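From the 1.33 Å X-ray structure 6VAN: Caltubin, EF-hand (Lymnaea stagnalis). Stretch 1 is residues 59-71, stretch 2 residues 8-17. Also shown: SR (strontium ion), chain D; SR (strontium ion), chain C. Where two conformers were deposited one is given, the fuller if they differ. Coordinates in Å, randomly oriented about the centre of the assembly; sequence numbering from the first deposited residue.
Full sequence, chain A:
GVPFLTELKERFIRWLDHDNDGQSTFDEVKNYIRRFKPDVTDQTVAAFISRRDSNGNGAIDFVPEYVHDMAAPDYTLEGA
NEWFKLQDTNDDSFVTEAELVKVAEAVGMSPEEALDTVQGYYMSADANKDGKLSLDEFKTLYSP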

# COMPACT_ATOMS: atom_id res chain seq x y z
N ALA A 59 -12.59 9.05 -8.36
CA ALA A 59 -11.43 9.68 -7.71
C ALA A 59 -11.47 9.35 -6.21
O ALA A 59 -12.57 9.02 -5.71
CB ALA A 59 -11.44 11.16 -7.93
N ILE A 60 -10.32 9.36 -5.56
CA ILE A 60 -10.28 9.25 -4.07
C ILE A 60 -10.36 10.67 -3.52
O ILE A 60 -9.46 11.45 -3.77
CB ILE A 60 -9.04 8.51 -3.54
CG1 ILE A 60 -8.90 7.10 -4.14
CG2 ILE A 60 -9.07 8.48 -2.01
CD1 ILE A 60 -7.60 6.41 -3.83
N ASP A 61 -11.44 10.96 -2.78
CA ASP A 61 -11.68 12.28 -2.18
C ASP A 61 -11.08 12.26 -0.77
O ASP A 61 -11.41 11.34 -0.02
CB ASP A 61 -13.17 12.57 -2.21
CG ASP A 61 -13.69 12.58 -3.64
OD1 ASP A 61 -13.40 13.55 -4.34
OD2 ASP A 61 -14.43 11.66 -3.98
N PHE A 62 -10.26 13.24 -0.41
CA PHE A 62 -9.74 13.32 0.98
C PHE A 62 -10.93 13.25 1.94
O PHE A 62 -10.92 12.44 2.85
CB PHE A 62 -8.90 14.57 1.22
CG PHE A 62 -8.39 14.63 2.63
CD1 PHE A 62 -7.38 13.79 3.05
CD2 PHE A 62 -8.98 15.47 3.56
CE1 PHE A 62 -6.94 13.81 4.37
CE2 PHE A 62 -8.54 15.48 4.88
CZ PHE A 62 -7.51 14.67 5.27
N VAL A 63 -11.94 14.07 1.71
CA VAL A 63 -13.22 13.96 2.46
C VAL A 63 -14.34 13.65 1.48
O VAL A 63 -14.44 14.30 0.44
CB VAL A 63 -13.47 15.20 3.34
CG1 VAL A 63 -12.63 15.15 4.59
CG2 VAL A 63 -13.21 16.49 2.61
N PRO A 64 -15.21 12.66 1.77
CA PRO A 64 -15.17 11.87 3.01
C PRO A 64 -14.28 10.62 3.01
O PRO A 64 -14.09 10.04 4.06
CB PRO A 64 -16.61 11.37 3.13
CG PRO A 64 -17.03 11.19 1.69
CD PRO A 64 -16.39 12.34 0.96
N GLU A 65 -13.78 10.21 1.83
CA GLU A 65 -13.32 8.82 1.57
C GLU A 65 -12.02 8.51 2.30
O GLU A 65 -11.98 7.48 3.01
CB GLU A 65 -13.19 8.59 0.06
CG GLU A 65 -14.53 8.70 -0.62
CD GLU A 65 -14.55 8.78 -2.12
OE1 GLU A 65 -13.50 8.99 -2.72
OE2 GLU A 65 -15.65 8.62 -2.67
N TYR A 66 -10.98 9.32 2.13
CA TYR A 66 -9.67 9.02 2.75
C TYR A 66 -9.83 9.12 4.27
O TYR A 66 -9.33 8.22 4.97
CB TYR A 66 -8.57 9.94 2.22
CG TYR A 66 -7.17 9.53 2.58
CD1 TYR A 66 -6.53 8.49 1.92
CD2 TYR A 66 -6.43 10.24 3.51
CE1 TYR A 66 -5.22 8.14 2.22
CE2 TYR A 66 -5.13 9.90 3.82
CZ TYR A 66 -4.52 8.85 3.18
OH TYR A 66 -3.22 8.52 3.50
N VAL A 67 -10.53 10.12 4.77
CA VAL A 67 -10.67 10.29 6.24
C VAL A 67 -11.47 9.11 6.79
O VAL A 67 -11.04 8.53 7.82
CB VAL A 67 -11.30 11.64 6.61
CG1 VAL A 67 -11.65 11.69 8.09
CG2 VAL A 67 -10.39 12.78 6.25
N HIS A 68 -12.56 8.72 6.14
CA HIS A 68 -13.42 7.60 6.60
C HIS A 68 -12.56 6.34 6.71
O HIS A 68 -12.58 5.69 7.78
CB HIS A 68 -14.63 7.39 5.68
CG HIS A 68 -15.47 6.24 6.11
ND1 HIS A 68 -16.37 6.33 7.15
CD2 HIS A 68 -15.50 4.96 5.69
CE1 HIS A 68 -16.94 5.15 7.34
NE2 HIS A 68 -16.44 4.30 6.45
N ASP A 69 -11.79 6.04 5.66
CA ASP A 69 -10.96 4.81 5.54
C ASP A 69 -9.89 4.78 6.62
O ASP A 69 -9.62 3.73 7.20
CB ASP A 69 -10.30 4.72 4.17
N MSE A 70 -9.24 5.93 6.84
CA MSE A 70 -8.08 6.00 7.71
C MSE A 70 -8.45 6.32 9.16
O MSE A 70 -7.65 6.05 10.04
CB MSE A 70 -7.10 7.07 7.21
CG MSE A 70 -6.55 6.79 5.86
SE MSE A 70 -5.28 5.34 6.00
CE MSE A 70 -5.12 4.63 4.18
N ALA A 71 -9.63 6.90 9.41
CA ALA A 71 -10.02 7.26 10.77
C ALA A 71 -10.20 6.01 11.62
O ALA A 71 -9.99 6.09 12.83
CB ALA A 71 -11.31 8.07 10.77
SR SR D . -14.73 9.48 -4.77
SR SR C . -5.65 16.09 -7.54
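Stretch 2 8-17: LKERFIRWLD

Stretch 2 lies on stretch 1 as a helix packed obliquely through an apolar, largely aromatic contact, with Phe12 at its centre and no hydrogen bond passing between the two segments. Residues 8-15 are helical, continuing a helix that begins earlier in the chain, and their backbone follows a regular pattern of bonds four residues apart, such as Phe12 N to Leu8 O at 2.9 Å. Beyond Trp15, the amide nitrogens Leu16 N and Asp17 N both reach Phe12 O, at 2.8 Å and 2.9 Å. The axis of this helix crosses that of the helix starting at Phe62 at 116°, so the two run neither parallel nor strictly antiparallel, and they approach to 11.1 Å. In register, Phe12 lies nearest Phe62 (CA to CA 7.2 Å) and Leu16 nearest Ile60 (CA to CA 8.6 Å).

Leu8, Phe12 and Leu16, spaced four residues apart, all direct their CA-to-CB bonds toward stretch 1. The Phe12 ring packs against both Phe62 and Tyr66, the three rings forming a triangular cluster. Phe62 CB stands over its face, 3.9 Å from the ring centroid, while Phe62 CD1 comes within 3.6 Å of Phe12 CG; the two ring planes are inclined at 58°. Phe12 CD1 lies over a face of the Tyr66 ring, 3.5 Å from Tyr66 CG, with the planes at 54°. At the edge of the Phe12 ring, Phe12 CZ is 3.5 Å from the backbone oxygen Ile60 O, and Phe12 CE1 is 4.1 Å from Ile60 CG2.

Toward the start of stretch 2, Leu8 CD1 packs 3.8 Å from CB of Met70, a selenomethionine, and Leu8 CB is 4.2 Å from Phe62 CE1. At the other end, Leu16 CD1 meets Tyr66 CE1 at 4.0 Å. Lys9 contributes its aliphatic chain: its CE sits over a face of the Phe62 ring, 3.9 Å from the centroid, whereas NZ at 5.2 Å from that centroid can add at most a weak attraction. Arg11 NH2 approaches Tyr66 OH to 3.5 Å, but the angle is too poor for a hydrogen bond.

Metal sites accompany both segments without joining them. Ala59 O, Asp61 OD2 and both carboxylate oxygens of Glu65 bind one strontium ion, whereas Asp17 OD1 binds the other at 2.6 Å, consistent with an EF-hand protein.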

# COMPACT_ATOMS: atom_id res chain seq x y z
N LEU A 8 -2.79 12.99 8.40
CA LEU A 8 -3.51 12.35 7.27
C LEU A 8 -3.45 13.29 6.07
O LEU A 8 -3.08 12.84 4.98
CB LEU A 8 -4.97 12.05 7.61
CG LEU A 8 -5.21 10.93 8.61
CD1 LEU A 8 -6.69 10.55 8.63
CD2 LEU A 8 -4.36 9.71 8.32
N LYS A 9 -3.79 14.55 6.27
CA LYS A 9 -3.80 15.52 5.15
C LYS A 9 -2.40 15.64 4.54
O LYS A 9 -2.30 15.59 3.31
CB LYS A 9 -4.30 16.88 5.61
CG LYS A 9 -4.24 17.96 4.53
CD LYS A 9 -4.79 17.53 3.17
CE LYS A 9 -6.23 17.92 2.94
NZ LYS A 9 -6.39 19.38 2.66
N GLU A 10 -1.35 15.80 5.36
CA GLU A 10 0.04 15.96 4.86
C GLU A 10 0.43 14.73 4.04
O GLU A 10 1.12 14.88 3.02
CB GLU A 10 1.02 16.19 6.02
CG GLU A 10 2.42 16.58 5.58
CD GLU A 10 3.35 15.44 5.19
OE1 GLU A 10 3.09 14.29 5.60
OE2 GLU A 10 4.33 15.70 4.46
N ARG A 11 0.00 13.54 4.48
CA ARG A 11 0.26 12.25 3.80
C ARG A 11 -0.48 12.19 2.47
O ARG A 11 0.10 11.67 1.49
CB ARG A 11 -0.27 11.08 4.62
CG ARG A 11 0.64 10.60 5.72
CD ARG A 11 0.27 9.15 5.96
NE ARG A 11 -0.53 8.89 7.13
CZ ARG A 11 -1.41 7.90 7.23
NH1 ARG A 11 -2.09 7.72 8.36
NH2 ARG A 11 -1.62 7.09 6.21
N PHE A 12 -1.74 12.61 2.46
CA PHE A 12 -2.62 12.60 1.27
C PHE A 12 -1.98 13.49 0.21
O PHE A 12 -1.87 13.04 -0.95
CB PHE A 12 -4.04 13.03 1.61
CG PHE A 12 -5.04 12.83 0.49
CD1 PHE A 12 -5.56 11.58 0.22
CD2 PHE A 12 -5.47 13.90 -0.28
CE1 PHE A 12 -6.48 11.39 -0.80
CE2 PHE A 12 -6.38 13.71 -1.31
CZ PHE A 12 -6.89 12.47 -1.56
N ILE A 13 -1.55 14.69 0.59
CA ILE A 13 -0.84 15.65 -0.32
C ILE A 13 0.41 14.97 -0.87
O ILE A 13 0.54 14.87 -2.11
CB ILE A 13 -0.50 16.96 0.42
CG1 ILE A 13 -1.75 17.81 0.62
CG2 ILE A 13 0.60 17.72 -0.32
CD1 ILE A 13 -1.59 18.89 1.65
N ARG A 14 1.29 14.49 0.01
CA ARG A 14 2.66 14.02 -0.34
C ARG A 14 2.62 12.76 -1.23
O ARG A 14 3.59 12.59 -2.02
CB ARG A 14 3.48 13.79 0.93
CG ARG A 14 4.94 13.43 0.68
CD ARG A 14 5.25 11.96 0.92
NE ARG A 14 4.58 11.49 2.13
CZ ARG A 14 4.93 11.79 3.38
NH1 ARG A 14 5.98 12.56 3.62
NH2 ARG A 14 4.22 11.31 4.39
N TRP A 15 1.58 11.92 -1.10
CA TRP A 15 1.44 10.62 -1.81
C TRP A 15 0.50 10.74 -3.02
O TRP A 15 0.91 10.32 -4.11
CB TRP A 15 0.92 9.51 -0.88
CG TRP A 15 1.92 8.98 0.11
CD1 TRP A 15 1.66 8.50 1.35
CD2 TRP A 15 3.35 8.88 -0.07
NE1 TRP A 15 2.81 8.10 1.96
CE2 TRP A 15 3.87 8.32 1.12
CE3 TRP A 15 4.23 9.20 -1.11
CZ2 TRP A 15 5.23 8.08 1.29
CZ3 TRP A 15 5.57 8.96 -0.93
CH2 TRP A 15 6.07 8.41 0.25
N LEU A 16 -0.73 11.24 -2.81
CA LEU A 16 -1.90 11.03 -3.71
C LEU A 16 -2.40 12.32 -4.38
O LEU A 16 -3.05 12.19 -5.42
CB LEU A 16 -3.03 10.40 -2.89
CG LEU A 16 -2.81 8.95 -2.46
CD1 LEU A 16 -3.96 8.46 -1.61
CD2 LEU A 16 -2.63 8.03 -3.67
N ASP A 17 -2.19 13.49 -3.79
CA ASP A 17 -2.84 14.75 -4.26
C ASP A 17 -1.86 15.90 -4.11
O ASP A 17 -2.07 16.77 -3.23
CB ASP A 17 -4.15 14.99 -3.51
CG ASP A 17 -4.92 16.24 -3.94
OD1 ASP A 17 -4.76 16.67 -5.12
OD2 ASP A 17 -5.68 16.77 -3.11
O HOH W 1 -7.69 16.33 -9.20